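H subunit of photosynthetic reaction center complex (PDB 6Z5S) probably caps the cytoplasmic side of the photosynthetic reaction centre, anchored by one transmembrane helix, and helps shield the quinone region and stabilise the complex. Local coordinates at residues 113-118 and 227-232; 107-112 and 243-248; 175-180 and 190-195; 185-190 and 218-223. One frame throughout, in Å; residues are numbered along the deposited sequence.

Contact 1: residues 113-118 and 227-232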
loop_
_atom_site.group_PDB
_atom_site.type_symbol
_atom_site.label_atom_id
_atom_site.label_comp_id
_atom_site.label_asym_id
_atom_site.label_seq_id
_atom_site.Cartn_x
_atom_site.Cartn_y
_atom_site.Cartn_z
ATOM N N ALA D 113 -12.434 -3.957 -30.248
ATOM C CA ALA D 113 -12.326 -2.551 -30.592
ATOM C C ALA D 113 -11.760 -2.409 -31.995
ATOM O O ALA D 113 -10.969 -3.234 -32.451
ATOM C CB ALA D 113 -11.441 -1.808 -29.594
ATOM N N GLN D 114 -12.177 -1.351 -32.682
ATOM C CA GLN D 114 -11.667 -1.059 -34.016
ATOM C C GLN D 114 -10.271 -0.453 -33.893
ATOM O O GLN D 114 -10.040 0.733 -34.128
ATOM C CB GLN D 114 -12.614 -0.136 -34.764
ATOM C CG GLN D 114 -12.454 -0.206 -36.261
ATOM C CD GLN D 114 -12.850 -1.549 -36.812
ATOM O OE1 GLN D 114 -13.898 -2.086 -36.468
ATOM N NE2 GLN D 114 -12.007 -2.109 -37.664
ATOM N N ARG D 115 -9.328 -1.302 -33.501
ATOM C CA ARG D 115 -7.947 -0.880 -33.367
ATOM C C ARG D 115 -7.329 -0.640 -34.739
ATOM O O ARG D 115 -7.889 -0.992 -35.780
ATOM C CB ARG D 115 -7.137 -1.926 -32.610
ATOM C CG ARG D 115 -7.652 -2.240 -31.230
ATOM C CD ARG D 115 -6.647 -3.065 -30.463
ATOM N NE ARG D 115 -5.703 -2.245 -29.731
ATOM C CZ ARG D 115 -4.703 -2.727 -29.009
ATOM N NH1 ARG D 115 -4.513 -4.033 -28.923
ATOM N NH2 ARG D 115 -3.895 -1.899 -28.378
ATOM N N ALA D 116 -6.152 -0.026 -34.733
ATOM C CA ALA D 116 -5.433 0.209 -35.974
ATOM C C ALA D 116 -5.027 -1.116 -36.601
ATOM O O ALA D 116 -4.551 -2.026 -35.917
ATOM C CB ALA D 116 -4.202 1.071 -35.718
ATOM N N ASP D 117 -5.226 -1.231 -37.910
ATOM C CA ASP D 117 -4.889 -2.463 -38.618
ATOM C C ASP D 117 -3.417 -2.423 -39.016
ATOM O O ASP D 117 -3.044 -2.367 -40.188
ATOM C CB ASP D 117 -5.802 -2.661 -39.818
ATOM C CG ASP D 117 -5.928 -4.115 -40.212
ATOM O OD1 ASP D 117 -6.824 -4.446 -41.013
ATOM O OD2 ASP D 117 -5.126 -4.932 -39.715
ATOM N N VAL D 118 -2.573 -2.456 -37.992
ATOM C CA VAL D 118 -1.126 -2.401 -38.154
ATOM C C VAL D 118 -0.513 -3.027 -36.909
ATOM O O VAL D 118 -1.068 -2.883 -35.811
ATOM C CB VAL D 118 -0.648 -0.957 -38.376
ATOM C CG1 VAL D 118 -0.786 -0.135 -37.106
ATOM C CG2 VAL D 118 0.776 -0.932 -38.882
ATOM N N VAL D 227 1.072 -9.908 -37.109
ATOM C CA VAL D 227 -0.333 -9.769 -36.762
ATOM C C VAL D 227 -0.577 -8.341 -36.302
ATOM O O VAL D 227 0.220 -7.777 -35.545
ATOM C CB VAL D 227 -0.748 -10.795 -35.685
ATOM C CG1 VAL D 227 0.075 -10.622 -34.425
ATOM C CG2 VAL D 227 -2.225 -10.681 -35.374
ATOM N N SER D 228 -1.658 -7.746 -36.785
ATOM C CA SER D 228 -1.997 -6.376 -36.445
ATOM C C SER D 228 -2.800 -6.328 -35.150
ATOM O O SER D 228 -3.337 -7.331 -34.682
ATOM C CB SER D 228 -2.783 -5.727 -37.578
ATOM O OG SER D 228 -4.123 -6.168 -37.572
ATOM N N LYS D 229 -2.881 -5.131 -34.568
ATOM C CA LYS D 229 -3.665 -4.954 -33.352
ATOM C C LYS D 229 -5.127 -5.306 -33.582
ATOM O O LYS D 229 -5.787 -5.875 -32.703
ATOM C CB LYS D 229 -3.531 -3.517 -32.857
ATOM C CG LYS D 229 -2.238 -3.238 -32.124
ATOM C CD LYS D 229 -2.065 -1.763 -31.845
ATOM C CE LYS D 229 -1.443 -1.051 -33.023
ATOM N NZ LYS D 229 -1.267 0.395 -32.743
ATOM N N LEU D 230 -5.648 -4.979 -34.765
ATOM C CA LEU D 230 -7.039 -5.281 -35.071
ATOM C C LEU D 230 -7.275 -6.783 -35.085
ATOM O O LEU D 230 -8.254 -7.276 -34.516
ATOM C CB LEU D 230 -7.420 -4.664 -36.410
ATOM C CG LEU D 230 -8.895 -4.779 -36.769
ATOM C CD1 LEU D 230 -9.744 -4.194 -35.668
ATOM C CD2 LEU D 230 -9.164 -4.079 -38.075
ATOM N N GLU D 231 -6.380 -7.529 -35.727
ATOM C CA GLU D 231 -6.512 -8.977 -35.731
ATOM C C GLU D 231 -6.322 -9.554 -34.339
ATOM O O GLU D 231 -6.948 -10.559 -34.000
ATOM C CB GLU D 231 -5.513 -9.589 -36.705
ATOM C CG GLU D 231 -5.684 -9.110 -38.125
ATOM C CD GLU D 231 -4.367 -8.972 -38.858
ATOM O OE1 GLU D 231 -3.311 -8.992 -38.196
ATOM O OE2 GLU D 231 -4.386 -8.839 -40.098
ATOM N N GLU D 232 -5.467 -8.938 -33.526
ATOM C CA GLU D 232 -5.306 -9.378 -32.146
ATOM C C GLU D 232 -6.620 -9.280 -31.384
ATOM O O GLU D 232 -7.052 -10.250 -30.743
ATOM C CB GLU D 232 -4.223 -8.554 -31.457
ATOM C CG GLU D 232 -2.813 -9.001 -31.758
ATOM C CD GLU D 232 -1.792 -8.273 -30.914
ATOM O OE1 GLU D 232 -1.130 -7.354 -31.437
ATOM O OE2 GLU D 232 -1.655 -8.617 -29.723
#

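Contact 2: residues 107-112 and 243-248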
loop_
_atom_site.group_PDB
_atom_site.type_symbol
_atom_site.label_atom_id
_atom_site.label_comp_id
_atom_site.label_asym_id
_atom_site.label_seq_id
_atom_site.Cartn_x
_atom_site.Cartn_y
_atom_site.Cartn_z
ATOM N N VAL D 107 -19.945 -9.134 -30.438
ATOM C CA VAL D 107 -20.797 -8.511 -29.439
ATOM C C VAL D 107 -20.665 -9.286 -28.138
ATOM O O VAL D 107 -20.294 -10.460 -28.120
ATOM C CB VAL D 107 -22.273 -8.450 -29.880
ATOM C CG1 VAL D 107 -22.404 -7.652 -31.152
ATOM C CG2 VAL D 107 -22.825 -9.838 -30.064
ATOM N N GLY D 108 -20.972 -8.606 -27.041
ATOM C CA GLY D 108 -20.896 -9.202 -25.730
ATOM C C GLY D 108 -19.477 -9.529 -25.334
ATOM O O GLY D 108 -18.544 -8.770 -25.604
ATOM N N PRO D 109 -19.285 -10.673 -24.674
ATOM C CA PRO D 109 -17.921 -11.141 -24.398
ATOM C C PRO D 109 -17.086 -11.337 -25.646
ATOM O O PRO D 109 -15.865 -11.478 -25.533
ATOM C CB PRO D 109 -18.149 -12.471 -23.675
ATOM C CG PRO D 109 -19.492 -12.354 -23.108
ATOM C CD PRO D 109 -20.296 -11.541 -24.057
ATOM N N GLY D 110 -17.695 -11.352 -26.825
ATOM C CA GLY D 110 -16.977 -11.466 -28.071
ATOM C C GLY D 110 -16.702 -10.160 -28.772
ATOM O O GLY D 110 -16.319 -10.176 -29.946
ATOM N N SER D 111 -16.873 -9.032 -28.098
ATOM C CA SER D 111 -16.667 -7.737 -28.719
ATOM C C SER D 111 -15.185 -7.424 -28.850
ATOM O O SER D 111 -14.352 -7.918 -28.088
ATOM C CB SER D 111 -17.348 -6.648 -27.904
ATOM O OG SER D 111 -18.658 -7.033 -27.558
ATOM N N TYR D 112 -14.862 -6.593 -29.834
ATOM C CA TYR D 112 -13.511 -6.094 -30.012
ATOM C C TYR D 112 -13.581 -4.611 -30.324
ATOM O O TYR D 112 -14.645 -4.062 -30.606
ATOM C CB TYR D 112 -12.768 -6.844 -31.120
ATOM C CG TYR D 112 -13.482 -6.854 -32.446
ATOM C CD1 TYR D 112 -14.408 -7.834 -32.745
ATOM C CD2 TYR D 112 -13.225 -5.888 -33.400
ATOM C CE1 TYR D 112 -15.061 -7.849 -33.948
ATOM C CE2 TYR D 112 -13.873 -5.897 -34.607
ATOM C CZ TYR D 112 -14.789 -6.880 -34.876
ATOM O OH TYR D 112 -15.443 -6.898 -36.081
ATOM N N THR D 243 -16.970 -17.914 -24.064
ATOM C CA THR D 243 -17.204 -17.940 -22.626
ATOM C C THR D 243 -18.670 -17.754 -22.281
ATOM O O THR D 243 -19.074 -18.056 -21.156
ATOM C CB THR D 243 -16.373 -16.862 -21.932
ATOM O OG1 THR D 243 -16.963 -15.579 -22.166
ATOM C CG2 THR D 243 -14.951 -16.861 -22.459
ATOM N N LEU D 244 -19.479 -17.276 -23.218
ATOM C CA LEU D 244 -20.884 -17.049 -22.930
ATOM C C LEU D 244 -21.783 -17.696 -23.972
ATOM O O LEU D 244 -22.906 -18.095 -23.660
ATOM C CB LEU D 244 -21.171 -15.554 -22.857
ATOM C CG LEU D 244 -22.443 -15.155 -22.120
ATOM C CD1 LEU D 244 -22.261 -15.348 -20.636
ATOM C CD2 LEU D 244 -22.806 -13.726 -22.433
ATOM N N TYR D 245 -21.307 -17.803 -25.208
ATOM C CA TYR D 245 -22.159 -18.211 -26.309
ATOM C C TYR D 245 -21.840 -19.583 -26.877
ATOM O O TYR D 245 -22.651 -20.114 -27.641
ATOM C CB TYR D 245 -22.091 -17.181 -27.438
ATOM C CG TYR D 245 -22.604 -15.827 -27.046
ATOM C CD1 TYR D 245 -23.923 -15.648 -26.685
ATOM C CD2 TYR D 245 -21.772 -14.724 -27.042
ATOM C CE1 TYR D 245 -24.397 -14.415 -26.329
ATOM C CE2 TYR D 245 -22.241 -13.486 -26.687
ATOM C CZ TYR D 245 -23.554 -13.339 -26.334
ATOM O OH TYR D 245 -24.026 -12.105 -25.979
ATOM N N ALA D 246 -20.696 -20.178 -26.541
ATOM C CA ALA D 246 -20.406 -21.503 -27.085
ATOM C C ALA D 246 -21.115 -22.591 -26.288
ATOM O O ALA D 246 -22.082 -23.191 -26.770
ATOM C CB ALA D 246 -18.896 -21.751 -27.111
ATOM N N THR D 247 -20.686 -22.802 -25.030
ATOM C CA THR D 247 -21.144 -23.886 -24.162
ATOM C C THR D 247 -21.400 -25.141 -24.992
ATOM O O THR D 247 -22.553 -25.567 -25.132
ATOM C CB THR D 247 -22.404 -23.474 -23.397
ATOM O OG1 THR D 247 -22.221 -22.163 -22.854
ATOM C CG2 THR D 247 -22.673 -24.440 -22.248
ATOM N N PRO D 248 -20.358 -25.753 -25.566
ATOM C CA PRO D 248 -20.578 -26.691 -26.678
ATOM C C PRO D 248 -21.319 -27.958 -26.286
ATOM O O PRO D 248 -20.739 -29.048 -26.274
ATOM C CB PRO D 248 -19.152 -27.013 -27.140
ATOM C CG PRO D 248 -18.308 -26.762 -25.952
ATOM C CD PRO D 248 -18.926 -25.586 -25.266
#

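Contact 3: residues 175-180 and 190-195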
loop_
_atom_site.group_PDB
_atom_site.type_symbol
_atom_site.label_atom_id
_atom_site.label_comp_id
_atom_site.label_asym_id
_atom_site.label_seq_id
_atom_site.Cartn_x
_atom_site.Cartn_y
_atom_site.Cartn_z
ATOM N N ALA D 175 5.572 -16.096 -24.864
ATOM C CA ALA D 175 4.749 -16.700 -25.900
ATOM C C ALA D 175 3.349 -16.108 -25.839
ATOM O O ALA D 175 2.691 -16.171 -24.798
ATOM C CB ALA D 175 4.704 -18.215 -25.733
ATOM N N ARG D 176 2.892 -15.530 -26.948
ATOM C CA ARG D 176 1.576 -14.908 -26.991
ATOM C C ARG D 176 0.547 -15.737 -27.745
ATOM O O ARG D 176 -0.597 -15.839 -27.300
ATOM C CB ARG D 176 1.658 -13.516 -27.622
ATOM C CG ARG D 176 2.628 -12.556 -26.960
ATOM C CD ARG D 176 2.566 -12.619 -25.448
ATOM N NE ARG D 176 1.495 -11.799 -24.896
ATOM C CZ ARG D 176 1.654 -10.559 -24.444
ATOM N NH1 ARG D 176 2.846 -9.981 -24.484
ATOM N NH2 ARG D 176 0.618 -9.895 -23.953
ATOM N N TYR D 177 0.915 -16.334 -28.873
ATOM C CA TYR D 177 -0.044 -17.070 -29.682
ATOM C C TYR D 177 0.547 -18.396 -30.120
ATOM O O TYR D 177 1.758 -18.527 -30.302
ATOM C CB TYR D 177 -0.470 -16.272 -30.915
ATOM C CG TYR D 177 -1.120 -14.962 -30.577
ATOM C CD1 TYR D 177 -2.477 -14.887 -30.326
ATOM C CD2 TYR D 177 -0.376 -13.800 -30.498
ATOM C CE1 TYR D 177 -3.073 -13.695 -30.009
ATOM C CE2 TYR D 177 -0.963 -12.603 -30.182
ATOM C CZ TYR D 177 -2.311 -12.557 -29.937
ATOM O OH TYR D 177 -2.903 -11.360 -29.621
ATOM N N LEU D 178 -0.328 -19.381 -30.280
ATOM C CA LEU D 178 -0.011 -20.639 -30.936
ATOM C C LEU D 178 -0.651 -20.638 -32.312
ATOM O O LEU D 178 -1.853 -20.397 -32.438
ATOM C CB LEU D 178 -0.525 -21.836 -30.138
ATOM C CG LEU D 178 -0.189 -21.913 -28.656
ATOM C CD1 LEU D 178 -0.819 -23.151 -28.061
ATOM C CD2 LEU D 178 1.310 -21.926 -28.455
ATOM N N GLU D 179 0.150 -20.878 -33.339
ATOM C CA GLU D 179 -0.404 -21.077 -34.665
ATOM C C GLU D 179 -0.989 -22.474 -34.741
ATOM O O GLU D 179 -0.404 -23.432 -34.236
ATOM C CB GLU D 179 0.665 -20.889 -35.738
ATOM C CG GLU D 179 0.117 -20.434 -37.068
ATOM C CD GLU D 179 1.178 -19.807 -37.944
ATOM O OE1 GLU D 179 2.376 -20.022 -37.673
ATOM O OE2 GLU D 179 0.817 -19.096 -38.902
ATOM N N VAL D 180 -2.152 -22.592 -35.365
ATOM C CA VAL D 180 -2.863 -23.857 -35.448
ATOM C C VAL D 180 -3.216 -24.112 -36.898
ATOM O O VAL D 180 -3.977 -23.344 -37.499
ATOM C CB VAL D 180 -4.130 -23.866 -34.586
ATOM C CG1 VAL D 180 -4.887 -25.136 -34.822
ATOM C CG2 VAL D 180 -3.763 -23.734 -33.124
ATOM N N LEU D 190 -4.677 -18.244 -35.317
ATOM C CA LEU D 190 -3.975 -17.984 -34.073
ATOM C C LEU D 190 -4.834 -18.381 -32.883
ATOM O O LEU D 190 -6.065 -18.352 -32.938
ATOM C CB LEU D 190 -3.586 -16.513 -33.971
ATOM C CG LEU D 190 -2.406 -16.113 -34.852
ATOM C CD1 LEU D 190 -2.115 -14.645 -34.700
ATOM C CD2 LEU D 190 -1.188 -16.936 -34.500
ATOM N N LEU D 191 -4.168 -18.768 -31.805
ATOM C CA LEU D 191 -4.830 -19.131 -30.556
ATOM C C LEU D 191 -4.100 -18.440 -29.418
ATOM O O LEU D 191 -2.910 -18.737 -29.185
ATOM C CB LEU D 191 -4.828 -20.644 -30.371
ATOM C CG LEU D 191 -5.035 -21.176 -28.961
ATOM C CD1 LEU D 191 -6.389 -20.776 -28.439
ATOM C CD2 LEU D 191 -4.884 -22.672 -28.961
ATOM N N PRO D 192 -4.737 -17.514 -28.708
ATOM C CA PRO D 192 -4.052 -16.838 -27.608
ATOM C C PRO D 192 -3.669 -17.827 -26.522
ATOM O O PRO D 192 -4.452 -18.701 -26.150
ATOM C CB PRO D 192 -5.087 -15.825 -27.112
ATOM C CG PRO D 192 -6.041 -15.672 -28.231
ATOM C CD PRO D 192 -6.097 -16.999 -28.903
ATOM N N VAL D 193 -2.440 -17.686 -26.024
ATOM C CA VAL D 193 -1.949 -18.600 -24.993
ATOM C C VAL D 193 -2.842 -18.619 -23.759
ATOM O O VAL D 193 -3.144 -19.716 -23.262
ATOM C CB VAL D 193 -0.482 -18.272 -24.654
ATOM C CG1 VAL D 193 -0.031 -19.060 -23.446
ATOM C CG2 VAL D 193 0.409 -18.568 -25.840
ATOM N N PRO D 194 -3.299 -17.484 -23.216
ATOM C CA PRO D 194 -4.159 -17.554 -22.025
ATOM C C PRO D 194 -5.451 -18.314 -22.244
ATOM O O PRO D 194 -6.071 -18.743 -21.266
ATOM C CB PRO D 194 -4.428 -16.081 -21.703
ATOM C CG PRO D 194 -3.284 -15.364 -22.279
ATOM C CD PRO D 194 -2.960 -16.087 -23.539
ATOM N N PHE D 195 -5.880 -18.495 -23.484
ATOM C CA PHE D 195 -7.087 -19.247 -23.780
ATOM C C PHE D 195 -6.809 -20.722 -24.006
ATOM O O PHE D 195 -7.709 -21.450 -24.431
ATOM C CB PHE D 195 -7.787 -18.662 -25.003
ATOM C CG PHE D 195 -8.628 -17.464 -24.703
ATOM C CD1 PHE D 195 -9.836 -17.600 -24.052
ATOM C CD2 PHE D 195 -8.215 -16.203 -25.077
ATOM C CE1 PHE D 195 -10.612 -16.508 -23.779
ATOM C CE2 PHE D 195 -8.990 -15.104 -24.805
ATOM C CZ PHE D 195 -10.191 -15.258 -24.156
#

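Contact 4: residues 185-190 and 218-223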
loop_
_atom_site.group_PDB
_atom_site.type_symbol
_atom_site.label_atom_id
_atom_site.label_comp_id
_atom_site.label_asym_id
_atom_site.label_seq_id
_atom_site.Cartn_x
_atom_site.Cartn_y
_atom_site.Cartn_z
ATOM N N SER D 185 -8.630 -28.159 -43.749
ATOM C CA SER D 185 -8.846 -27.155 -44.777
ATOM C C SER D 185 -7.577 -26.400 -45.131
ATOM O O SER D 185 -7.643 -25.468 -45.939
ATOM C CB SER D 185 -9.932 -26.154 -44.346
ATOM O OG SER D 185 -9.386 -25.081 -43.602
ATOM N N ARG D 186 -6.432 -26.776 -44.566
ATOM C CA ARG D 186 -5.150 -26.134 -44.833
ATOM C C ARG D 186 -5.235 -24.628 -44.595
ATOM O O ARG D 186 -5.069 -23.806 -45.496
ATOM C CB ARG D 186 -4.657 -26.453 -46.245
ATOM C CG ARG D 186 -4.343 -27.924 -46.462
ATOM C CD ARG D 186 -3.035 -28.341 -45.797
ATOM N NE ARG D 186 -3.181 -28.547 -44.356
ATOM C CZ ARG D 186 -3.742 -29.617 -43.801
ATOM N NH1 ARG D 186 -4.216 -30.595 -44.562
ATOM N NH2 ARG D 186 -3.831 -29.713 -42.481
ATOM N N LYS D 187 -5.510 -24.284 -43.342
ATOM C CA LYS D 187 -5.610 -22.899 -42.918
ATOM C C LYS D 187 -5.008 -22.775 -41.530
ATOM O O LYS D 187 -5.173 -23.665 -40.692
ATOM C CB LYS D 187 -7.062 -22.419 -42.914
ATOM C CG LYS D 187 -7.239 -20.980 -42.478
ATOM C CD LYS D 187 -8.705 -20.611 -42.398
ATOM C CE LYS D 187 -9.464 -21.583 -41.517
ATOM N NZ LYS D 187 -10.887 -21.187 -41.370
ATOM N N ARG D 188 -4.306 -21.675 -41.296
ATOM C CA ARG D 188 -3.624 -21.430 -40.036
ATOM C C ARG D 188 -4.323 -20.303 -39.296
ATOM O O ARG D 188 -4.536 -19.224 -39.855
ATOM C CB ARG D 188 -2.156 -21.084 -40.277
ATOM C CG ARG D 188 -1.395 -22.181 -40.979
ATOM C CD ARG D 188 0.057 -21.809 -41.174
ATOM N NE ARG D 188 0.880 -22.990 -41.410
ATOM C CZ ARG D 188 2.202 -22.969 -41.521
ATOM N NH1 ARG D 188 2.861 -21.824 -41.419
ATOM N NH2 ARG D 188 2.867 -24.095 -41.734
ATOM N N VAL D 189 -4.682 -20.560 -38.044
ATOM C CA VAL D 189 -5.357 -19.576 -37.209
ATOM C C VAL D 189 -4.596 -19.428 -35.902
ATOM O O VAL D 189 -3.948 -20.363 -35.427
ATOM C CB VAL D 189 -6.824 -19.963 -36.942
ATOM C CG1 VAL D 189 -7.617 -19.900 -38.225
ATOM C CG2 VAL D 189 -6.895 -21.343 -36.340
ATOM N N LEU D 190 -4.677 -18.244 -35.317
ATOM C CA LEU D 190 -3.975 -17.984 -34.073
ATOM C C LEU D 190 -4.834 -18.381 -32.883
ATOM O O LEU D 190 -6.065 -18.352 -32.938
ATOM C CB LEU D 190 -3.586 -16.513 -33.971
ATOM C CG LEU D 190 -2.406 -16.113 -34.852
ATOM C CD1 LEU D 190 -2.115 -14.645 -34.700
ATOM C CD2 LEU D 190 -1.188 -16.936 -34.500
ATOM N N VAL D 218 -12.030 -18.911 -36.529
ATOM C CA VAL D 218 -11.156 -17.925 -35.885
ATOM C C VAL D 218 -10.686 -16.920 -36.927
ATOM O O VAL D 218 -10.264 -17.322 -38.028
ATOM C CB VAL D 218 -9.963 -18.626 -35.218
ATOM C CG1 VAL D 218 -9.025 -17.618 -34.595
ATOM C CG2 VAL D 218 -10.451 -19.608 -34.177
ATOM N N PRO D 219 -10.748 -15.617 -36.656
ATOM C CA PRO D 219 -10.333 -14.632 -37.662
ATOM C C PRO D 219 -8.859 -14.782 -38.004
ATOM O O PRO D 219 -7.998 -14.790 -37.124
ATOM C CB PRO D 219 -10.622 -13.290 -36.984
ATOM C CG PRO D 219 -11.585 -13.600 -35.908
ATOM C CD PRO D 219 -11.246 -14.969 -35.436
ATOM N N THR D 220 -8.575 -14.900 -39.293
ATOM C CA THR D 220 -7.220 -15.139 -39.760
ATOM C C THR D 220 -6.486 -13.828 -40.002
ATOM O O THR D 220 -7.078 -12.824 -40.403
ATOM C CB THR D 220 -7.233 -15.961 -41.045
ATOM O OG1 THR D 220 -7.961 -15.253 -42.053
ATOM C CG2 THR D 220 -7.888 -17.300 -40.805
ATOM N N THR D 221 -5.181 -13.853 -39.759
ATOM C CA THR D 221 -4.338 -12.691 -39.995
ATOM C C THR D 221 -4.026 -12.552 -41.478
ATOM O O THR D 221 -3.844 -13.546 -42.186
ATOM C CB THR D 221 -3.046 -12.801 -39.186
ATOM O OG1 THR D 221 -2.152 -11.750 -39.562
ATOM C CG2 THR D 221 -2.379 -14.140 -39.417
ATOM N N SER D 222 -3.969 -11.307 -41.950
ATOM C CA SER D 222 -3.803 -11.070 -43.381
ATOM C C SER D 222 -2.393 -11.417 -43.836
ATOM O O SER D 222 -2.211 -12.127 -44.831
ATOM C CB SER D 222 -4.136 -9.619 -43.715
ATOM O OG SER D 222 -3.254 -8.737 -43.052
ATOM N N LYS D 223 -1.383 -10.924 -43.130
ATOM C CA LYS D 223 -0.013 -11.329 -43.404
ATOM C C LYS D 223 0.207 -12.724 -42.832
ATOM O O LYS D 223 -0.707 -13.354 -42.296
ATOM C CB LYS D 223 0.973 -10.319 -42.829
ATOM C CG LYS D 223 0.679 -8.891 -43.202
ATOM C CD LYS D 223 0.628 -8.721 -44.695
ATOM C CE LYS D 223 0.781 -7.264 -45.065
ATOM N NZ LYS D 223 2.037 -6.699 -44.504
#

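Contact 1: residues 113-118 and 227-232
Ser-228 and Asp-117 meet at the start of helix 229-245, where Ser-228 OG donates to Asp-117 OD2 (2.7 Å) on the anti side, 27° out of the carboxylate plane. The same hydroxyl oxygen accepts from Glu-231 N at 3.2 Å, and Glu-231 OE1 takes the N-H of Ser-228 in return. A chi1 of 77° sets OG between the backbone N and carbonyl carbon, within reach of both partners. Lys-229 N donates to Val-118 O (3.1 Å), while Leu-230 N has a weak bond to Ala-116 O. Asp-117 OD2 stands 4.0 Å from Glu-231 OE2, a repulsion probably eased by the helix N-terminus and by Ser-222 N, which donates to Glu-231 OE2. Lys-229 CD lies over one face of the Arg-115 guanidinium, offset toward its rim, the two side chains crossing at about a right angle. Arg-115 NE and Lys-229 NZ each bridge to an acidic side chain of another protein chain. An alanine at Arg-115 would probably leave the acid paired with NE without its mate and open a gap beside the Lys-229 methylenes. The reciprocal Ser-228 and Glu-231 bonds form a capping box at the helix N-terminus; loop 113-118 adds Asp-117 to the cap hydroxyl.

Contact 2: residues 107-112 and 243-248
The Tyr-245 ring meets Pro-109 CD with its CE2 atom at 3.8 Å, the proline approaching obliquely and the two side chains crossing at about a right angle. Val-107 O also reaches CE2 at a slant, 3.9 Å away. One face of the ring carries Leu-244 CD2, 4.0 Å above the plane and displaced toward the rim. Leu-244 CG stands anti to the backbone N (chi1 -160°), and from there CD2 reaches Pro-109 CG at 3.6 Å; Leu-244 CB lies equally close to that atom. Pro-109 CB touches Thr-243 OG1 at 3.7 Å, so successive atoms of one pyrrolidine ring meet three successive residues. No hydrogen bond joins the segments; the Thr-243 hydroxyl is bonded to Gly-240 O in its own helix. The turn that presents the proline is bonded internally: Gly-108 O accepts from both Ser-111 OG and Ser-111 N, and Gly-110 N donates to Val-107 O. An alanine at Pro-109 would keep the touch on Thr-243 but would probably open a gap beside Leu-244 and Tyr-245 and give the turn more freedom to move. The backbone of another protein chain packs on Pro-109 and Thr-243, and a basic side chain of a second chain bonds Pro-109 O. The contact joins the loop after helix 102-105 to the weakly bonded last turn of helix 229-245, and Tyr-245 packs further on Pro-102 and Phe-103 of helix 102-105 and on Pro-98 of strand 96-98.

Contact 3: residues 175-180 and 190-195
Strands 175-180 and 190-192 run antiparallel, their axes 4.4 Å apart at closest with 144° between directions. Leu-178 and Leu-191 form the hydrogen-bonded pair: Leu-178 N donates to Leu-191 O and Leu-191 N to Leu-178 O, each at 2.9 Å, the second bond more bent (131° against 171°). Tyr-177 with Pro-192 and Glu-179 with Leu-190 are the flanking non-hydrogen-bonded pairs. Beyond them Val-193 N, entering a 3-10 turn, donates to Arg-176 O. Arg-176 and Tyr-177 together face Trp-167 of the neighbouring strand 161-169, a classic beta bulge. Tyr-177 CB touches Leu-190 CD2 (3.7 Å), and Tyr-177 CE1 lies 4.0 Å from Pro-192 CG; the ring carries Leu-190 CD1 over one face, toward the rim. The Tyr-177 hydroxyl is bonded to Glu-232 in the first turn of helix 229-245. On the other sheet face Leu-178 and Leu-191 lie side by side, pointing the same way, with CD1 of the first 4.2 Å from CD2 of the second. Val-193 CG2 packs against the Arg-176 carbonyl. Backbone bonds thus set the register of this PRC-barrel hairpin, its side chains bury carbon against carbon, and the Glu-179 carboxylate is met outside the pair, by Arg-133.

Contact 4: residues 185-190 and 218-223
Val-189 and Val-218 make the close part of this contact, branch point to branch point, with CB of Val-189 3.8 Å from CB of Val-218. Val-189 CG1, anti to its carbonyl carbon (chi1 -67°), touches Val-218 O at 3.7 Å and lies just as far from Thr-220 CG2. Val-218 CG1, anti to its backbone N (chi1 178°), rests on Leu-190 O at 3.5 Å. That carbonyl oxygen is also the acceptor for Tyr-239 OH of helix 229-245, so it is met by a hydroxyl as well as by a methyl group. Val-218 packs on Tyr-238 and Tyr-239 of the same helix, and Val-189 on Val-180 of the neighbouring strand. Val-189, Leu-190 and Val-218 are buried. Toward the hairpin turn the contact thins. There Lys-187 crosses Thr-220 at about a right angle, and its methylene CD comes 3.8 Å from Thr-220 CG2. Only the methyl branch of this exposed threonine touches the strand segment: CG2 reaches Lys-187, Val-189 and, more distantly, Arg-188 O at 4.0 Å. The long chain of Arg-188 leads away from the loop, toward a weak, long ion pair between its NE and Glu-181. No other protein chain touches the two segments. Between them the contact is van der Waals packing, carbon on carbon and methyl on carbonyl oxygen; with no hydrogen bond across, their relative position rests on shape and on bonds each makes to other parts of the chain.

Contact 3 is the buried core of the set; contacts 1, 2 and 4 are only partly buried. Contacts 1 and 2 hold the two ends of helix 229-245 to one loop, the first by directed polar bonds at the helix start, the second by proline and aromatic packing at its frayed end. Contacts 3 and 4 share Leu-190 and strand 188-192, contact 3 with backbone hydrogen bonds, contact 4 with none, only van der Waals packing between its segments. Contacts 1, 2 and 3 border other protein chains; contact 4 does not. Contact 1 touches both 3 and 4, with Val-227 packing on their shared Leu-190, whereas contact 2 touches neither.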